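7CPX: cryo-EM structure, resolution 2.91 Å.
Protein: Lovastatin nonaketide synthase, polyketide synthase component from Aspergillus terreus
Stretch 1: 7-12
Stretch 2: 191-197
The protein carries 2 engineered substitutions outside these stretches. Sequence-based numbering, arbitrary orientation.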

ATOM      1  N   PRO A   7      55.919 -31.694  -8.933  1.00 89.02           N
ATOM      2  CA  PRO A   7      56.460 -30.455  -9.510  1.00 89.02           C
ATOM      3  C   PRO A   7      56.119 -29.229  -8.682  1.00 89.02           C
ATOM      4  O   PRO A   7      57.011 -28.496  -8.242  1.00 89.02           O
ATOM      5  CB  PRO A   7      55.804 -30.396 -10.896  1.00 89.02           C
ATOM      6  CG  PRO A   7      55.444 -31.802 -11.210  1.00 89.02           C
ATOM      7  CD  PRO A   7      55.096 -32.440  -9.901  1.00 89.02           C
ATOM      8  N   ASN A   8      54.829 -28.998  -8.466  1.00 86.19           N
ATOM      9  CA  ASN A   8      54.372 -27.965  -7.552  1.00 86.19           C
ATOM     10  C   ASN A   8      54.152 -28.583  -6.180  1.00 86.19           C
ATOM     11  O   ASN A   8      53.604 -29.683  -6.065  1.00 86.19           O
ATOM     12  CB  ASN A   8      53.083 -27.318  -8.058  1.00 86.19           C
ATOM     13  CG  ASN A   8      53.273 -26.596  -9.376  1.00 86.19           C
ATOM     14  OD1 ASN A   8      52.654 -26.941 -10.382  1.00 86.19           O
ATOM     15  ND2 ASN A   8      54.133 -25.584  -9.377  1.00 86.19           N
ATOM     16  N   GLU A   9      54.586 -27.876  -5.146  1.00 86.91           N
ATOM     17  CA  GLU A   9      54.535 -28.438  -3.807  1.00 86.91           C
ATOM     18  C   GLU A   9      53.098 -28.819  -3.465  1.00 86.91           C
ATOM     19  O   GLU A   9      52.198 -27.971  -3.561  1.00 86.91           O
ATOM     20  CB  GLU A   9      55.077 -27.445  -2.782  1.00 86.91           C
ATOM     21  CG  GLU A   9      55.097 -27.989  -1.364  1.00 86.91           C
ATOM     22  CD  GLU A   9      56.013 -27.201  -0.450  1.00 86.91           C
ATOM     23  OE1 GLU A   9      56.545 -26.161  -0.892  1.00 86.91           O
ATOM     24  OE2 GLU A   9      56.202 -27.622   0.710  1.00 86.91           O
ATOM     25  N   PRO A  10      52.837 -30.065  -3.068  1.00 86.27           N
ATOM     26  CA  PRO A  10      51.450 -30.479  -2.827  1.00 86.27           C
ATOM     27  C   PRO A  10      50.861 -29.844  -1.583  1.00 86.27           C
ATOM     28  O   PRO A  10      51.309 -30.113  -0.464  1.00 86.27           O
ATOM     29  CB  PRO A  10      51.563 -31.999  -2.680  1.00 86.27           C
ATOM     30  CG  PRO A  10      52.933 -32.211  -2.160  1.00 86.27           C
ATOM     31  CD  PRO A  10      53.785 -31.163  -2.813  1.00 86.27           C
ATOM     32  N   ILE A  11      49.850 -28.997  -1.770  1.00 80.99           N
ATOM     33  CA  ILE A  11      49.161 -28.441  -0.623  1.00 80.99           C
ATOM     34  C   ILE A  11      48.483 -29.580   0.128  1.00 80.99           C
ATOM     35  O   ILE A  11      48.307 -30.683  -0.394  1.00 80.99           O
ATOM     36  CB  ILE A  11      48.152 -27.372  -1.068  1.00 80.99           C
ATOM     37  CG1 ILE A  11      48.871 -26.277  -1.857  1.00 80.99           C
ATOM     38  CG2 ILE A  11      47.439 -26.773   0.120  1.00 80.99           C
ATOM     39  CD1 ILE A  11      50.051 -25.660  -1.137  1.00 80.99           C
ATOM     40  N   VAL A  12      48.119 -29.320   1.379  1.00 83.61           N
ATOM     41  CA  VAL A  12      47.581 -30.369   2.235  1.00 83.61           C
ATOM     42  C   VAL A  12      46.411 -29.822   3.041  1.00 83.61           C
ATOM     43  O   VAL A  12      46.513 -28.755   3.654  1.00 83.61           O
ATOM     44  CB  VAL A  12      48.673 -30.941   3.157  1.00 83.61           C
ATOM     45  CG1 VAL A  12      48.958 -30.003   4.303  1.00 83.61           C
ATOM     46  CG2 VAL A  12      48.276 -32.297   3.668  1.00 83.61           C
ATOM     47  N   ALA A 191      44.183 -20.169  -2.750  1.00 75.68           N
ATOM     48  CA  ALA A 191      44.857 -20.528  -1.511  1.00 75.68           C
ATOM     49  C   ALA A 191      46.073 -21.386  -1.816  1.00 75.68           C
ATOM     50  O   ALA A 191      47.179 -21.117  -1.333  1.00 75.68           O
ATOM     51  CB  ALA A 191      43.896 -21.263  -0.578  1.00 75.68           C
ATOM     52  N   VAL A 192      45.894 -22.392  -2.674  1.00 77.41           N
ATOM     53  CA  VAL A 192      47.014 -23.246  -3.050  1.00 77.41           C
ATOM     54  C   VAL A 192      48.149 -22.390  -3.587  1.00 77.41           C
ATOM     55  O   VAL A 192      49.296 -22.487  -3.135  1.00 77.41           O
ATOM     56  CB  VAL A 192      46.563 -24.298  -4.080  1.00 77.41           C
ATOM     57  CG1 VAL A 192      47.763 -24.907  -4.787  1.00 77.41           C
ATOM     58  CG2 VAL A 192      45.734 -25.371  -3.403  1.00 77.41           C
ATOM     59  N   GLN A 193      47.830 -21.493  -4.520  1.00 76.91           N
ATOM     60  CA  GLN A 193      48.854 -20.603  -5.046  1.00 76.91           C
ATOM     61  C   GLN A 193      49.473 -19.788  -3.922  1.00 76.91           C
ATOM     62  O   GLN A 193      50.700 -19.704  -3.799  1.00 76.91           O
ATOM     63  CB  GLN A 193      48.254 -19.690  -6.116  1.00 76.91           C
ATOM     64  CG  GLN A 193      47.675 -20.432  -7.313  1.00 76.91           C
ATOM     65  CD  GLN A 193      48.719 -21.223  -8.076  1.00 76.91           C
ATOM     66  OE1 GLN A 193      48.539 -22.410  -8.345  1.00 76.91           O
ATOM     67  NE2 GLN A 193      49.814 -20.565  -8.438  1.00 76.91           N
ATOM     68  N   GLN A 194      48.631 -19.221  -3.056  1.00 77.06           N
ATOM     69  CA  GLN A 194      49.150 -18.425  -1.952  1.00 77.06           C
ATOM     70  C   GLN A 194      50.033 -19.260  -1.043  1.00 77.06           C
ATOM     71  O   GLN A 194      50.954 -18.729  -0.412  1.00 77.06           O
ATOM     72  CB  GLN A 194      47.996 -17.814  -1.160  1.00 77.06           C
ATOM     73  CG  GLN A 194      48.429 -16.936   0.002  1.00 77.06           C
ATOM     74  CD  GLN A 194      49.290 -15.770  -0.433  1.00 77.06           C
ATOM     75  OE1 GLN A 194      49.295 -15.387  -1.603  1.00 77.06           O
ATOM     76  NE2 GLN A 194      50.030 -15.199   0.510  1.00 77.06           N
ATOM     77  N   LEU A 195      49.773 -20.564  -0.960  1.00 78.51           N
ATOM     78  CA  LEU A 195      50.606 -21.427  -0.137  1.00 78.51           C
ATOM     79  C   LEU A 195      51.883 -21.829  -0.858  1.00 78.51           C
ATOM     80  O   LEU A 195      52.895 -22.107  -0.207  1.00 78.51           O
ATOM     81  CB  LEU A 195      49.820 -22.667   0.278  1.00 78.51           C
ATOM     82  CG  LEU A 195      48.657 -22.385   1.228  1.00 78.51           C
ATOM     83  CD1 LEU A 195      47.780 -23.604   1.358  1.00 78.51           C
ATOM     84  CD2 LEU A 195      49.167 -21.956   2.589  1.00 78.51           C
ATOM     85  N   ARG A 196      51.859 -21.861  -2.191  1.00 80.42           N
ATOM     86  CA  ARG A 196      53.042 -22.243  -2.945  1.00 80.42           C
ATOM     87  C   ARG A 196      54.027 -21.095  -3.104  1.00 80.42           C
ATOM     88  O   ARG A 196      55.182 -21.334  -3.473  1.00 80.42           O
ATOM     89  CB  ARG A 196      52.633 -22.780  -4.315  1.00 80.42           C
ATOM     90  CG  ARG A 196      52.001 -24.157  -4.246  1.00 80.42           C
ATOM     91  CD  ARG A 196      51.339 -24.549  -5.548  1.00 80.42           C
ATOM     92  NE  ARG A 196      50.950 -25.954  -5.550  1.00 80.42           N
ATOM     93  CZ  ARG A 196      50.221 -26.527  -6.495  1.00 80.42           C
ATOM     94  NH1 ARG A 196      49.758 -25.839  -7.525  1.00 80.42           N
ATOM     95  NH2 ARG A 196      49.951 -27.826  -6.406  1.00 80.42           N
ATOM     96  N   THR A 197      53.600 -19.861  -2.834  1.00 80.25           N
ATOM     97  CA  THR A 197      54.520 -18.733  -2.828  1.00 80.25           C
ATOM     98  C   THR A 197      55.338 -18.661  -1.548  1.00 80.25           C
ATOM     99  O   THR A 197      56.378 -17.994  -1.528  1.00 80.25           O
ATOM    100  CB  THR A 197      53.754 -17.421  -3.006  1.00 80.25           C
ATOM    101  OG1 THR A 197      52.808 -17.269  -1.940  1.00 80.25           O
ATOM    102  CG2 THR A 197      53.025 -17.406  -4.336  1.00 80.25           C
TER

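The contact is small, burying 309 Å² summed over both sides, and it joins an extended segment to a helix at least 181 residues further along the chain. Its plan is economical: one arginine reaches out from the helix to grip the backbone of the segment, and one isoleucine reaches back to pack on the helix.

Pro7 starts the segment out of reach, so the contact begins with Asn8. Its CA-to-CB bond points toward the helix and sets CB over one face of the Arg196 guanidinium, 3.4 Å from Arg196 CZ. A guanidinium offers no hydrogen-bonding groups from its faces, so an aliphatic carbon can cover one without displacing a polar partner. CB makes the closest approach, and the amide makes no hydrogen bond across the contact.

Glu9 supplies the polar link, and does so through its backbone. Arg196 NE donates a hydrogen bond to Glu9 O at 3.1 Å, with a nearly straight N-H...O angle of 165°. The carbonyl oxygen lies at the guanidinium edge, near its plane, where the N-H groups point. The Arg196 CA-to-CB bond points sideways, but with chi1 m and chi2 and chi3 both t its chain extends until its end comes close to the segment. NH1 and NH2 are hydrogen-bonded elsewhere in the structure, while NE serves this carbonyl. The Glu9 CA-to-CB bond points sideways; the side chain's nearest approach is Glu9 CB to Arg196 CG, 4.7 Å, and its OE2 is hydrogen-bonded elsewhere in the structure.

Pro10, its CA-to-CB bond pointing away from the helix, is nearly uninvolved, although it is buried. The next residue, Ile11, points toward the helix and gives up 99 Å² to it, the largest share of any residue here. With both chi angles m, CG1 lies 3.4 Å from Val192 CG1, while CD1 reaches Leu195 CB at 3.3 Å and Arg196 CG at 4.0 Å. A branched, wholly apolar side chain suits this buried site, since it fills space against valine and leucine and asks for no polar partner. Arg196 CG extends the apolar surface before the charged end begins.

Val192, Leu195 and Arg196 are spaced three and four residues apart, so a helix brings them to one side; the backbone hydrogen bond from Arg196 N to Val192 O, 2.8 Å, belongs to that turn. Val12, where the strand continues onward, points away, buried but outside this contact. The rule is compact: one strand isoleucine packs on the helix, and a long arginine ties down the loop before it.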